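Local coordinates for protein putative 6-phosphogluconolactonase (Neisseria gonorrhoeae, PDB 3LHI) that probably hydrolyses 6-phosphogluconolactone to 6-phosphogluconate, the second step of the oxidative pentose phosphate pathway, at residues 16-21 against 47-52; 68-73 against 101-106; 130-135 against 190-195; 148-153 against 165-170; 178-183 against 216-221. One frame throughout, in Å; residues are numbered along the deposited sequence.

Interaction 1: residues 16-21 against 47-52; sequences QSLADA and IAFFNA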
# COMPACT_ATOMS: atom_id res chain seq x y z
N GLN A 16 9.11 13.85 -4.52
CA GLN A 16 8.54 15.09 -4.08
C GLN A 16 7.18 15.32 -4.73
O GLN A 16 6.22 15.78 -4.08
CB GLN A 16 9.46 16.29 -4.35
CG GLN A 16 8.89 17.56 -3.79
CD GLN A 16 8.86 17.59 -2.24
OE1 GLN A 16 9.90 17.35 -1.59
NE2 GLN A 16 7.69 17.82 -1.66
N SER A 17 7.08 15.01 -6.01
CA SER A 17 5.85 15.23 -6.76
C SER A 17 4.72 14.28 -6.28
O SER A 17 3.56 14.67 -6.26
CB SER A 17 6.10 15.04 -8.25
OG SER A 17 6.92 16.07 -8.77
N LEU A 18 5.07 13.06 -5.90
CA LEU A 18 4.12 12.12 -5.30
C LEU A 18 3.71 12.64 -3.93
O LEU A 18 2.53 12.65 -3.59
CB LEU A 18 4.71 10.72 -5.24
CG LEU A 18 3.79 9.65 -4.64
CD1 LEU A 18 2.44 9.57 -5.35
CD2 LEU A 18 4.52 8.33 -4.59
N ALA A 19 4.67 13.09 -3.12
CA ALA A 19 4.33 13.64 -1.81
C ALA A 19 3.34 14.82 -1.94
O ALA A 19 2.41 14.97 -1.15
CB ALA A 19 5.60 14.06 -1.06
N ASP A 20 3.59 15.68 -2.93
CA ASP A 20 2.76 16.85 -3.14
C ASP A 20 1.33 16.40 -3.47
O ASP A 20 0.35 16.92 -2.93
CB ASP A 20 3.29 17.73 -4.26
CG ASP A 20 4.59 18.42 -3.93
OD1 ASP A 20 5.02 18.46 -2.77
OD2 ASP A 20 5.21 18.92 -4.94
N ALA A 21 1.19 15.43 -4.37
CA ALA A 21 -0.13 14.95 -4.80
C ALA A 21 -0.84 14.23 -3.66
O ALA A 21 -2.05 14.39 -3.49
CB ALA A 21 -0.00 14.04 -6.04
N ILE A 47 10.54 5.20 0.02
CA ILE A 47 11.19 5.86 1.15
C ILE A 47 11.40 7.37 0.91
O ILE A 47 11.12 8.19 1.81
CB ILE A 47 12.46 5.16 1.53
CG1 ILE A 47 12.11 3.76 2.08
CG2 ILE A 47 13.22 5.96 2.51
CD1 ILE A 47 13.31 2.87 2.24
N ALA A 48 11.91 7.78 -0.24
CA ALA A 48 12.14 9.22 -0.45
C ALA A 48 10.80 9.97 -0.40
O ALA A 48 10.70 11.08 0.13
CB ALA A 48 12.86 9.44 -1.77
N PHE A 49 9.75 9.34 -0.94
CA PHE A 49 8.38 9.86 -0.88
C PHE A 49 7.93 9.98 0.58
O PHE A 49 7.39 11.02 0.95
CB PHE A 49 7.48 8.96 -1.71
CG PHE A 49 6.04 8.92 -1.23
CD1 PHE A 49 5.22 10.02 -1.28
CD2 PHE A 49 5.50 7.74 -0.75
CE1 PHE A 49 3.91 9.95 -0.82
CE2 PHE A 49 4.21 7.66 -0.33
CZ PHE A 49 3.42 8.76 -0.35
N PHE A 50 8.14 8.96 1.39
CA PHE A 50 7.79 9.03 2.78
C PHE A 50 8.48 10.22 3.44
O PHE A 50 7.87 10.93 4.27
CB PHE A 50 8.22 7.78 3.53
CG PHE A 50 7.44 6.51 3.23
CD1 PHE A 50 6.27 6.50 2.54
CD2 PHE A 50 7.94 5.31 3.70
CE1 PHE A 50 5.60 5.28 2.31
CE2 PHE A 50 7.28 4.11 3.46
CZ PHE A 50 6.10 4.13 2.78
N ASN A 51 9.78 10.38 3.19
CA ASN A 51 10.51 11.46 3.82
C ASN A 51 9.92 12.82 3.44
O ASN A 51 9.71 13.69 4.31
CB ASN A 51 12.00 11.34 3.50
CG ASN A 51 12.81 12.42 4.16
OD1 ASN A 51 12.89 12.46 5.39
ND2 ASN A 51 13.33 13.32 3.34
N ALA A 52 9.66 13.03 2.16
CA ALA A 52 9.08 14.27 1.70
C ALA A 52 7.69 14.48 2.33
O ALA A 52 7.31 15.58 2.74
CB ALA A 52 9.02 14.33 0.18
O HOH W 1 7.76 17.89 1.29

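Interaction 2: residues 68-73 against 101-106; sequences ADERIV and PMVEDG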
# COMPACT_ATOMS: atom_id res chain seq x y z
N ALA A 68 -0.75 -1.12 3.23
CA ALA A 68 -1.48 -1.88 2.20
C ALA A 68 -1.28 -3.38 2.41
O ALA A 68 -2.13 -4.18 1.99
CB ALA A 68 -0.98 -1.50 0.82
N ASP A 69 -0.15 -3.76 3.03
CA ASP A 69 0.21 -5.14 3.23
C ASP A 69 1.33 -5.20 4.25
O ASP A 69 2.06 -4.22 4.42
CB ASP A 69 0.57 -5.90 1.94
CG ASP A 69 1.84 -5.42 1.31
OD1 ASP A 69 1.96 -4.23 1.04
OD2 ASP A 69 2.73 -6.26 1.04
N GLU A 70 1.45 -6.34 4.92
CA GLU A 70 2.48 -6.52 5.94
C GLU A 70 2.97 -7.93 5.93
O GLU A 70 2.24 -8.88 5.63
CB GLU A 70 1.96 -6.09 7.30
CG GLU A 70 2.88 -6.25 8.51
CD GLU A 70 4.21 -5.51 8.44
OE1 GLU A 70 4.97 -5.75 7.50
OE2 GLU A 70 4.47 -4.71 9.34
N ARG A 71 4.26 -8.09 6.25
CA ARG A 71 4.88 -9.38 6.50
C ARG A 71 4.55 -9.78 7.90
O ARG A 71 4.65 -8.97 8.85
CB ARG A 71 6.40 -9.26 6.30
CG ARG A 71 6.89 -8.98 4.90
CD ARG A 71 6.65 -7.58 4.41
NE ARG A 71 7.20 -7.40 3.08
CZ ARG A 71 8.50 -7.25 2.82
NH1 ARG A 71 9.39 -7.14 3.79
NH2 ARG A 71 8.86 -7.12 1.55
N ILE A 72 4.14 -11.04 8.08
CA ILE A 72 3.76 -11.54 9.40
C ILE A 72 5.03 -11.98 10.11
O ILE A 72 5.42 -13.14 10.09
CB ILE A 72 2.69 -12.64 9.34
CG1 ILE A 72 1.44 -12.10 8.60
CG2 ILE A 72 2.36 -13.08 10.74
CD1 ILE A 72 0.29 -13.12 8.44
N VAL A 73 5.68 -10.97 10.66
CA VAL A 73 6.92 -11.02 11.43
C VAL A 73 6.79 -10.00 12.52
O VAL A 73 5.99 -9.07 12.43
CB VAL A 73 8.17 -10.69 10.55
CG1 VAL A 73 8.39 -11.76 9.44
CG2 VAL A 73 8.15 -9.28 9.99
N PRO A 101 -2.59 -0.45 13.31
CA PRO A 101 -1.68 -1.59 13.19
C PRO A 101 -2.20 -2.71 12.34
O PRO A 101 -3.44 -2.95 12.26
CB PRO A 101 -1.52 -2.05 14.62
CG PRO A 101 -2.86 -1.75 15.22
CD PRO A 101 -3.21 -0.38 14.66
N MSE A 102 -1.26 -3.44 11.76
CA MSE A 102 -1.49 -4.66 11.02
C MSE A 102 -1.00 -5.92 11.77
O MSE A 102 -1.60 -6.99 11.66
CB MSE A 102 -0.81 -4.55 9.65
CG MSE A 102 -1.44 -3.56 8.66
SE MSE A 102 -3.04 -4.32 7.83
CE MSE A 102 -2.21 -4.95 6.13
N VAL A 103 0.12 -5.78 12.48
CA VAL A 103 0.72 -6.78 13.38
C VAL A 103 0.89 -6.10 14.73
O VAL A 103 1.33 -4.93 14.83
CB VAL A 103 2.11 -7.27 12.83
CG1 VAL A 103 2.83 -8.16 13.83
CG2 VAL A 103 1.89 -8.06 11.56
N GLU A 104 0.55 -6.83 15.80
CA GLU A 104 0.63 -6.30 17.16
C GLU A 104 2.07 -6.18 17.63
O GLU A 104 2.83 -7.15 17.51
CB GLU A 104 -0.17 -7.25 18.08
CG GLU A 104 -0.45 -6.67 19.45
CD GLU A 104 -1.41 -7.50 20.28
OE1 GLU A 104 -1.81 -8.59 19.83
OE2 GLU A 104 -1.74 -7.01 21.38
N ASP A 105 2.41 -5.04 18.20
CA ASP A 105 3.73 -4.84 18.81
C ASP A 105 3.92 -5.80 20.00
O ASP A 105 2.97 -6.09 20.73
CB ASP A 105 3.90 -3.41 19.32
CG ASP A 105 3.98 -2.38 18.23
OD1 ASP A 105 4.50 -2.71 17.13
OD2 ASP A 105 3.57 -1.24 18.52
N GLY A 106 5.15 -6.25 20.19
CA GLY A 106 5.50 -7.06 21.35
C GLY A 106 5.32 -8.54 21.18
O GLY A 106 5.68 -9.31 22.07

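Interaction 3: residues 130-135 against 190-195; sequences VLILGM and FLAIQG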
# COMPACT_ATOMS: atom_id res chain seq x y z
N VAL A 130 -6.79 7.34 0.94
CA VAL A 130 -5.66 7.48 0.01
C VAL A 130 -4.79 6.24 0.18
O VAL A 130 -4.45 5.88 1.32
CB VAL A 130 -4.84 8.77 0.26
CG1 VAL A 130 -3.68 8.88 -0.75
CG2 VAL A 130 -5.75 10.02 0.20
N LEU A 131 -4.45 5.60 -0.92
CA LEU A 131 -3.62 4.38 -0.93
C LEU A 131 -2.47 4.59 -1.88
O LEU A 131 -2.67 5.05 -3.01
CB LEU A 131 -4.48 3.20 -1.40
CG LEU A 131 -3.77 1.92 -1.81
CD1 LEU A 131 -3.02 1.25 -0.62
CD2 LEU A 131 -4.80 0.93 -2.40
N ILE A 132 -1.25 4.28 -1.45
CA ILE A 132 -0.11 4.20 -2.38
C ILE A 132 0.34 2.74 -2.46
O ILE A 132 0.72 2.10 -1.46
CB ILE A 132 1.09 5.12 -2.05
CG1 ILE A 132 0.67 6.58 -1.87
CG2 ILE A 132 2.16 5.00 -3.17
CD1 ILE A 132 0.13 6.90 -0.53
N LEU A 133 0.23 2.24 -3.69
CA LEU A 133 0.66 0.91 -4.09
C LEU A 133 2.07 0.93 -4.67
O LEU A 133 2.56 1.98 -5.11
CB LEU A 133 -0.30 0.37 -5.14
CG LEU A 133 -1.72 0.03 -4.67
CD1 LEU A 133 -2.58 -0.37 -5.85
CD2 LEU A 133 -1.66 -1.05 -3.61
N GLY A 134 2.72 -0.22 -4.63
CA GLY A 134 3.87 -0.49 -5.43
C GLY A 134 3.60 -1.69 -6.31
O GLY A 134 2.48 -2.21 -6.35
N MSE A 135 4.58 -2.11 -7.09
CA MSE A 135 4.44 -3.27 -7.96
C MSE A 135 5.75 -4.03 -8.01
O MSE A 135 6.81 -3.41 -8.21
CB MSE A 135 4.03 -2.81 -9.34
CG MSE A 135 3.73 -3.97 -10.33
SE MSE A 135 3.72 -3.36 -12.16
CE MSE A 135 5.63 -3.14 -12.27
N PHE A 190 -2.82 5.66 -5.75
CA PHE A 190 -1.56 6.01 -6.40
C PHE A 190 -0.72 4.74 -6.58
O PHE A 190 -0.80 3.84 -5.75
CB PHE A 190 -0.78 6.99 -5.56
CG PHE A 190 -1.41 8.32 -5.42
CD1 PHE A 190 -2.39 8.57 -4.44
CD2 PHE A 190 -1.05 9.34 -6.25
CE1 PHE A 190 -2.99 9.83 -4.35
CE2 PHE A 190 -1.61 10.57 -6.14
CZ PHE A 190 -2.60 10.81 -5.22
N LEU A 191 0.09 4.67 -7.63
CA LEU A 191 1.07 3.60 -7.86
C LEU A 191 2.41 4.29 -8.09
O LEU A 191 2.51 5.17 -8.99
CB LEU A 191 0.68 2.77 -9.09
CG LEU A 191 1.72 1.70 -9.49
CD1 LEU A 191 1.90 0.65 -8.41
CD2 LEU A 191 1.30 1.05 -10.80
N ALA A 192 3.42 3.89 -7.35
CA ALA A 192 4.77 4.37 -7.55
C ALA A 192 5.67 3.23 -7.97
O ALA A 192 5.71 2.20 -7.31
CB ALA A 192 5.29 4.95 -6.25
N ILE A 193 6.32 3.41 -9.11
CA ILE A 193 7.21 2.41 -9.69
C ILE A 193 8.45 3.10 -10.23
O ILE A 193 8.41 4.27 -10.57
CB ILE A 193 6.50 1.57 -10.76
CG1 ILE A 193 5.78 2.42 -11.80
CG2 ILE A 193 5.61 0.45 -10.14
CD1 ILE A 193 5.51 1.70 -13.13
N GLN A 194 9.54 2.35 -10.30
CA GLN A 194 10.82 2.88 -10.80
C GLN A 194 11.53 1.88 -11.73
O GLN A 194 11.57 0.65 -11.45
CB GLN A 194 11.69 3.28 -9.61
CG GLN A 194 13.03 3.87 -9.98
CD GLN A 194 13.85 4.30 -8.76
OE1 GLN A 194 13.34 4.46 -7.64
NE2 GLN A 194 15.14 4.52 -9.00
N GLY A 195 12.03 2.39 -12.87
CA GLY A 195 12.94 1.56 -13.72
C GLY A 195 12.29 0.89 -14.91
O GLY A 195 11.09 0.58 -14.88
O HOH W 2 6.91 -0.25 -6.86

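Interaction 4: residues 148-153 against 165-170; sequences APQFQT and HTTPVT. With EDO (1,2-ethanediol), chain B.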
# COMPACT_ATOMS: atom_id res chain seq x y z
N ALA A 148 -0.14 -17.16 -4.93
CA ALA A 148 -0.69 -17.40 -3.62
C ALA A 148 -1.86 -18.38 -3.69
O ALA A 148 -2.79 -18.13 -4.46
CB ALA A 148 -1.19 -16.05 -2.99
N PRO A 149 -1.92 -19.38 -2.81
CA PRO A 149 -3.11 -20.26 -2.82
C PRO A 149 -4.38 -19.55 -2.41
O PRO A 149 -5.46 -20.01 -2.73
CB PRO A 149 -2.77 -21.31 -1.77
CG PRO A 149 -1.41 -21.11 -1.36
CD PRO A 149 -0.84 -19.87 -1.94
N GLN A 150 -4.25 -18.41 -1.75
CA GLN A 150 -5.36 -17.59 -1.30
C GLN A 150 -5.79 -16.54 -2.34
O GLN A 150 -6.59 -15.66 -2.03
CB GLN A 150 -5.05 -16.93 0.05
CG GLN A 150 -4.48 -17.89 1.08
CD GLN A 150 -2.95 -17.97 1.08
OE1 GLN A 150 -2.30 -17.60 0.09
NE2 GLN A 150 -2.38 -18.42 2.19
N PHE A 151 -5.29 -16.62 -3.56
CA PHE A 151 -5.59 -15.61 -4.58
C PHE A 151 -7.07 -15.47 -4.83
O PHE A 151 -7.58 -14.35 -4.90
CB PHE A 151 -4.87 -15.94 -5.89
CG PHE A 151 -4.89 -14.87 -6.90
CD1 PHE A 151 -5.95 -14.72 -7.81
CD2 PHE A 151 -3.87 -13.96 -6.94
CE1 PHE A 151 -5.94 -13.67 -8.73
CE2 PHE A 151 -3.88 -12.97 -7.86
CZ PHE A 151 -4.86 -12.79 -8.73
N GLN A 152 -7.83 -16.56 -4.95
CA GLN A 152 -9.26 -16.45 -5.17
C GLN A 152 -9.97 -15.75 -4.02
O GLN A 152 -10.91 -14.99 -4.25
CB GLN A 152 -9.91 -17.82 -5.43
CG GLN A 152 -9.48 -18.46 -6.77
CD GLN A 152 -9.91 -17.67 -7.93
OE1 GLN A 152 -9.09 -17.23 -8.75
NE2 GLN A 152 -11.24 -17.52 -8.09
N THR A 153 -9.54 -15.98 -2.79
CA THR A 153 -10.09 -15.23 -1.64
C THR A 153 -9.75 -13.73 -1.75
O THR A 153 -10.62 -12.90 -1.52
CB THR A 153 -9.61 -15.80 -0.30
OG1 THR A 153 -10.03 -17.18 -0.20
CG2 THR A 153 -10.12 -15.01 0.91
N HIS A 165 -5.04 -13.15 4.47
CA HIS A 165 -3.75 -13.83 4.62
C HIS A 165 -3.34 -14.41 3.28
O HIS A 165 -4.08 -15.17 2.68
CB HIS A 165 -3.89 -14.94 5.65
CG HIS A 165 -2.76 -15.91 5.69
ND1 HIS A 165 -2.97 -17.26 5.94
CD2 HIS A 165 -1.44 -15.76 5.42
CE1 HIS A 165 -1.78 -17.86 5.90
NE2 HIS A 165 -0.86 -16.98 5.55
N THR A 166 -2.15 -14.09 2.82
CA THR A 166 -1.61 -14.66 1.61
C THR A 166 -0.22 -15.27 1.87
O THR A 166 0.52 -14.87 2.77
CB THR A 166 -1.52 -13.70 0.43
OG1 THR A 166 -0.55 -12.71 0.75
CG2 THR A 166 -2.86 -13.02 0.13
N THR A 167 0.08 -16.31 1.11
CA THR A 167 1.39 -16.96 1.08
C THR A 167 2.00 -16.63 -0.29
O THR A 167 1.48 -17.00 -1.34
CB THR A 167 1.23 -18.51 1.21
OG1 THR A 167 0.53 -18.81 2.39
CG2 THR A 167 2.62 -19.18 1.18
N PRO A 168 3.15 -15.88 -0.33
CA PRO A 168 3.61 -15.41 -1.61
C PRO A 168 4.12 -16.50 -2.57
O PRO A 168 4.07 -16.28 -3.78
CB PRO A 168 4.75 -14.46 -1.23
CG PRO A 168 4.38 -13.95 0.10
CD PRO A 168 3.79 -15.15 0.80
N VAL A 169 4.70 -17.54 -1.98
CA VAL A 169 5.30 -18.70 -2.66
C VAL A 169 6.67 -18.33 -3.21
O VAL A 169 7.65 -19.07 -3.00
CB VAL A 169 4.38 -19.32 -3.75
CG1 VAL A 169 5.08 -20.58 -4.39
CG2 VAL A 169 3.04 -19.73 -3.13
N THR A 170 6.76 -17.22 -3.92
CA THR A 170 7.98 -16.77 -4.56
C THR A 170 8.80 -15.75 -3.75
O THR A 170 9.80 -15.27 -4.22
CB THR A 170 7.69 -16.16 -5.93
OG1 THR A 170 6.79 -15.05 -5.74
CG2 THR A 170 7.03 -17.17 -6.94
C1 EDO B . 10.99 -19.41 -4.78
O1 EDO B . 11.01 -19.89 -3.43
C2 EDO B . 11.61 -18.03 -4.73
O2 EDO B . 11.18 -17.18 -5.80

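Interaction 5: residues 178-183 against 216-221; sequences MTLDAI and SLVLNH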
# COMPACT_ATOMS: atom_id res chain seq x y z
N MSE A 178 -4.35 -6.00 1.99
CA MSE A 178 -5.63 -5.50 1.48
C MSE A 178 -6.07 -6.40 0.31
O MSE A 178 -5.29 -6.88 -0.52
CB MSE A 178 -5.45 -4.07 0.99
CG MSE A 178 -5.40 -3.03 2.10
SE MSE A 178 -5.16 -1.22 1.51
CE MSE A 178 -6.90 -0.89 0.84
N THR A 179 -7.37 -6.55 0.21
CA THR A 179 -8.00 -7.27 -0.87
C THR A 179 -8.21 -6.41 -2.09
O THR A 179 -8.11 -5.15 -2.02
CB THR A 179 -9.34 -7.84 -0.41
OG1 THR A 179 -10.16 -6.70 -0.06
CG2 THR A 179 -9.22 -8.83 0.73
N LEU A 180 -8.50 -7.00 -3.24
CA LEU A 180 -8.86 -6.24 -4.41
C LEU A 180 -10.03 -5.28 -4.14
O LEU A 180 -10.01 -4.12 -4.57
CB LEU A 180 -9.15 -7.17 -5.58
CG LEU A 180 -9.48 -6.50 -6.89
CD1 LEU A 180 -8.43 -5.53 -7.40
CD2 LEU A 180 -9.81 -7.58 -7.92
N ASP A 181 -11.04 -5.79 -3.43
CA ASP A 181 -12.21 -4.95 -3.09
C ASP A 181 -11.80 -3.74 -2.29
O ASP A 181 -12.30 -2.62 -2.54
CB ASP A 181 -13.24 -5.80 -2.33
CG ASP A 181 -14.45 -5.01 -1.90
OD1 ASP A 181 -14.44 -4.47 -0.78
OD2 ASP A 181 -15.40 -5.01 -2.69
N ALA A 182 -10.97 -3.92 -1.30
CA ALA A 182 -10.53 -2.83 -0.45
C ALA A 182 -9.78 -1.78 -1.27
O ALA A 182 -9.99 -0.58 -1.07
CB ALA A 182 -9.65 -3.34 0.74
N ILE A 183 -8.91 -2.23 -2.16
CA ILE A 183 -8.17 -1.31 -3.02
C ILE A 183 -9.08 -0.55 -3.91
O ILE A 183 -9.00 0.69 -4.01
CB ILE A 183 -7.10 -2.10 -3.86
CG1 ILE A 183 -6.07 -2.70 -2.92
CG2 ILE A 183 -6.50 -1.24 -4.97
CD1 ILE A 183 -5.08 -3.72 -3.62
N SER A 216 -2.78 -5.75 -12.77
CA SER A 216 -3.71 -5.60 -13.89
C SER A 216 -5.15 -5.60 -13.43
O SER A 216 -6.00 -5.03 -14.11
CB SER A 216 -3.57 -6.70 -14.96
OG SER A 216 -4.01 -7.95 -14.52
N LEU A 217 -5.45 -6.29 -12.34
CA LEU A 217 -6.82 -6.34 -11.85
C LEU A 217 -7.26 -5.04 -11.19
O LEU A 217 -8.47 -4.78 -11.03
CB LEU A 217 -7.03 -7.51 -10.90
CG LEU A 217 -6.64 -8.90 -11.45
CD1 LEU A 217 -6.94 -9.94 -10.38
CD2 LEU A 217 -7.27 -9.17 -12.82
N VAL A 218 -6.28 -4.25 -10.73
CA VAL A 218 -6.53 -2.92 -10.20
C VAL A 218 -6.63 -1.93 -11.34
O VAL A 218 -7.57 -1.15 -11.38
CB VAL A 218 -5.41 -2.52 -9.22
CG1 VAL A 218 -5.61 -1.04 -8.74
CG2 VAL A 218 -5.27 -3.52 -8.03
N LEU A 219 -5.69 -1.95 -12.28
CA LEU A 219 -5.63 -1.00 -13.40
C LEU A 219 -6.90 -1.06 -14.24
O LEU A 219 -7.38 -0.03 -14.74
CB LEU A 219 -4.40 -1.27 -14.28
CG LEU A 219 -3.04 -1.05 -13.63
CD1 LEU A 219 -1.92 -1.50 -14.60
CD2 LEU A 219 -2.84 0.41 -13.22
N ASN A 220 -7.47 -2.25 -14.35
CA ASN A 220 -8.63 -2.52 -15.21
C ASN A 220 -9.98 -2.60 -14.46
O ASN A 220 -11.03 -2.88 -15.06
CB ASN A 220 -8.34 -3.81 -16.04
CG ASN A 220 -7.22 -3.59 -17.09
OD1 ASN A 220 -7.50 -2.97 -18.10
ND2 ASN A 220 -5.95 -4.06 -16.82
N HIS A 221 -9.97 -2.29 -13.17
CA HIS A 221 -11.17 -2.40 -12.35
C HIS A 221 -12.07 -1.19 -12.62
O HIS A 221 -11.59 -0.04 -12.70
CB HIS A 221 -10.79 -2.42 -10.87
CG HIS A 221 -11.84 -2.94 -9.95
ND1 HIS A 221 -13.02 -2.25 -9.69
CD2 HIS A 221 -11.89 -4.06 -9.20
CE1 HIS A 221 -13.73 -2.95 -8.81
NE2 HIS A 221 -13.07 -4.06 -8.51

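Interaction 1: residues 16-21 against 47-52
Leu18 and Ala19 of helix 11-33 pack on Phe49 and Ala52 of helix 47-54 in an apolar helix-helix contact beside the parallel strands of the Rossmann-like alpha/beta fold. The short segments cross at -51°, their axes approaching to 8.1 Å, a separation that small residues make possible: Ala19 CB and Ala52 CB meet at 3.6 Å where the two helices face each other. Phe49 supplies the larger surface. Its CG stands anti to the backbone N (chi1 152°), and the ring reaches across to the first helix. Leu18 lies over one face of that ring in a CH-pi contact, with CD2 3.8 Å from the ring centroid and only 16° off its normal, displaced somewhat toward the rim. Leu18 CG sits over the same ring near CD1 and CE1, while the backbone of Ala19 borders the edge, its N 3.6 Å from Phe49 CD1. Leu18 also rests on Phe190 and Ala192 of strand 188-194, and the tip of the Phe49 ring, CZ, on Ile132 of strand 130-133, which ties the pair of helices to the sheet.

Toward solvent the chemistry turns polar. Gln16 bends at chi2, and its amide end comes back over Ala52, with OE1 3.6 Å from Ala52 CB. Asp20 OD1, one helical turn on, lies in the amide plane of Gln16 and accepts from NE2; Asp20 also forms a salt bridge with Lys56. Gln16 NE2 gives a second hydrogen bond to a water 3.0 Å away, and that water donates to Ala52 O at 2.8 Å.

Interaction 2: residues 68-73 against 101-106
A selenomethionine and a valine from an irregular loop, Met102 and Val103, pack beside strand 63-71 at Asp69 to Arg71, with no hydrogen bond joining the two segments. In the conformer described, one of two deposited, Met102 folds back on itself, bent at chi2 and again at chi3 (-97°), and the second bend carries CE to the strand backbone, 3.8 Å from Asp69 CA. Nearer its root, Met102 CB lies 3.9 Å from Glu70 CB.

Val103 straddles the next part of the chain. Its CG2 touches Glu70 CG at 3.7 Å, the two side chains crossing at about a right angle, and also approaches Arg71 O. The other branch, CG1, turns to Val73 O at 3.6 Å, past the inverse gamma turn centred on Ile72. In the central sheet of the alpha/beta fold, strand 63-71 pairs here with the antiparallel strand 175-178: Glu70 shares backbone hydrogen bonds with Ile176, and Met102 also rests on Ile176. The loop thus packs against a part of the sheet where an antiparallel neighbour has joined the parallel strands.

Only the aliphatic part of Glu70 serves the loop. Its chain bends at chi2 (59°), and the carboxylate turns back to its own strand, where OE1 accepts from Arg71 N at 2.7 Å with a bent N-H...O angle of 136°, on the anti side. OE1 also takes a hydrogen bond from Asn81 N, and OE2 is hydrogen-bonded to Thr82 OG1.

Interaction 3: residues 130-135 against 190-195
Phe190 N and Phe190 O hold strand 188-194 to strand 130-133 through a parallel ladder. Phe190 N donates to Leu131 O at 2.8 Å, lying nearly on the line of the C=O bond (169°), and Phe190 O in turn accepts from Leu133 N at 2.8 Å. Ala192 N closes the run on Leu133 O at 3.1 Å. Both of the last two donors are tilted about 25° from the plane of the carbonyl they meet. CA-H...O contacts from Ile132 CA to Phe190 O and from Leu191 CA to Leu133 O fill in between.

Side chains pack on both faces of this pair. On the face of Ile132 and Phe190, the phenyl ring meets Val130 CG1 through CE1 at 3.8 Å, and Ile132 CG1 approaches Phe190 CB at 4.0 Å; helix 11-33 covers this face with Leu18 and Ala21. On the other, Leu191 CD1 reaches past Leu133 CB to the Gly134 backbone, 3.6 Å from Gly134 C, and Phe202 of helix 196-206 packs outside it.

Past Leu133 the chains part. Met135 CB still touches Ile193 CG2 at 3.7 Å, but the main chains are now bridged by a water, which accepts from Met135 N and donates to Ala192 O. On its far side strand 130-133 pairs with strand 36-40, as strand 188-194 does with strand 226-231, so this is an inner pair in the parallel part of the mixed, Rossmann-like sheet. Direct amide bonds thus give way to a water bridge at the carboxyl ends of the strands, the end at which alpha/beta proteins of this type commonly place their active sites.

Interaction 4: residues 148-153 against 165-170
Thr167 OG1 takes a nearly straight hydrogen bond from Gln150 NE2 (2.9 Å, 174° at the hydrogen) and is also hydrogen-bonded to Glu174 OE1. Thr167 OG1 lies in the amide plane of Gln150. From the other branch of the same amide, Gln150 OE1 accepts from Thr167 N at 2.9 Å, the donor standing 36° out of the carbonyl plane. One residue is therefore met through both its backbone and its hydroxyl by a single glutamine. Gln150 CG lies anti to its carbonyl carbon (chi1 -47°), which puts it 3.2 Å from His165 O, and a bend at chi2 then turns CD and the amide toward Thr167.

Above one face of the His165 ring sits Gln150 NE2, 3.8 Å from CE1 and offset toward the rim. His165 NE2 is bonded to Glu174 OE1, the same oxygen that meets Thr167. Ahead of the glutamine, Ala148 CA makes a CA-H...O contact with Thr167 O at 3.2 Å, and Pro149 CD rests on Val169 CG2 at 4.1 Å.

The type I turn from Ala148 to Phe151 leads into helix 151-155, with Gln150 at its N-cap position; through the bonds of Gln150 the start of the helix is held to the end of strand 163-166. With Glu174 gripping both Thr167 and His165, the carboxylate would be expected to polarise the hydroxyl and the imidazole, while Gln150 and Glu174 together hold the Thr167 hydroxyl in place.

Interaction 5: residues 178-183 against 216-221
Leu180 slides past Val218 in the opposite direction and crosses Leu217 at about a right angle. Its CD1 lies between Val218 CG2, at 3.8 Å, and Leu217 O, at 3.7 Å; CD2 faces Leu217 CB at 4.1 Å. The side chain extends across the gap with CG anti to the backbone N (chi1 -178°). His221 closes in obliquely from beyond the helix, its CD2 4.1 Å from Leu180 CG. One turn on from Leu180, Ile183 crosses Val218 at about a right angle, CG2 against CG1 at 3.9 Å, and Ile183 also rests on Leu131 and Leu133 of strand 130-133.

Bonds within each segment shape the two short helices. Thr179 OG1 caps the first by accepting from Ala182 N at 3.1 Å. At the end of the second, Ser216 O accepts from both Asn220 N and Asn220 ND2, the latter in the carbonyl plane on a lone pair. Leu219 turns to helix 196-206, while Val218 touches Cys226 of strand 226-231. Helices 180-184 and 215-219 thus pack together by apolar side chains over the sheet, layering typical of an alpha/beta fold.

Overall arrangement
Interactions 1, 2 and 3 are buried, 4 and 5 partly buried. Interaction 3 lies nearest the centre of the chain and is the one built on a backbone ladder. Helices flank it: Leu18 and Phe49 of interaction 1 reach Phe190 and Ile132, while Ile183 and Val218 of interaction 5 meet Leu133, with interactions 1 and 5 on opposite sides of the chain's centre. Interaction 2 joins the same sheet through Ala68, which packs on Leu131 and probably bonds to Met178 through its backbone. Interaction 4, about 17 Å from the chain centre, relies on side-chain hydrogen bonds; it touches interaction 5 through Phe151 and Leu217. Interactions 1, 2 and 5 are mainly apolar across their segments.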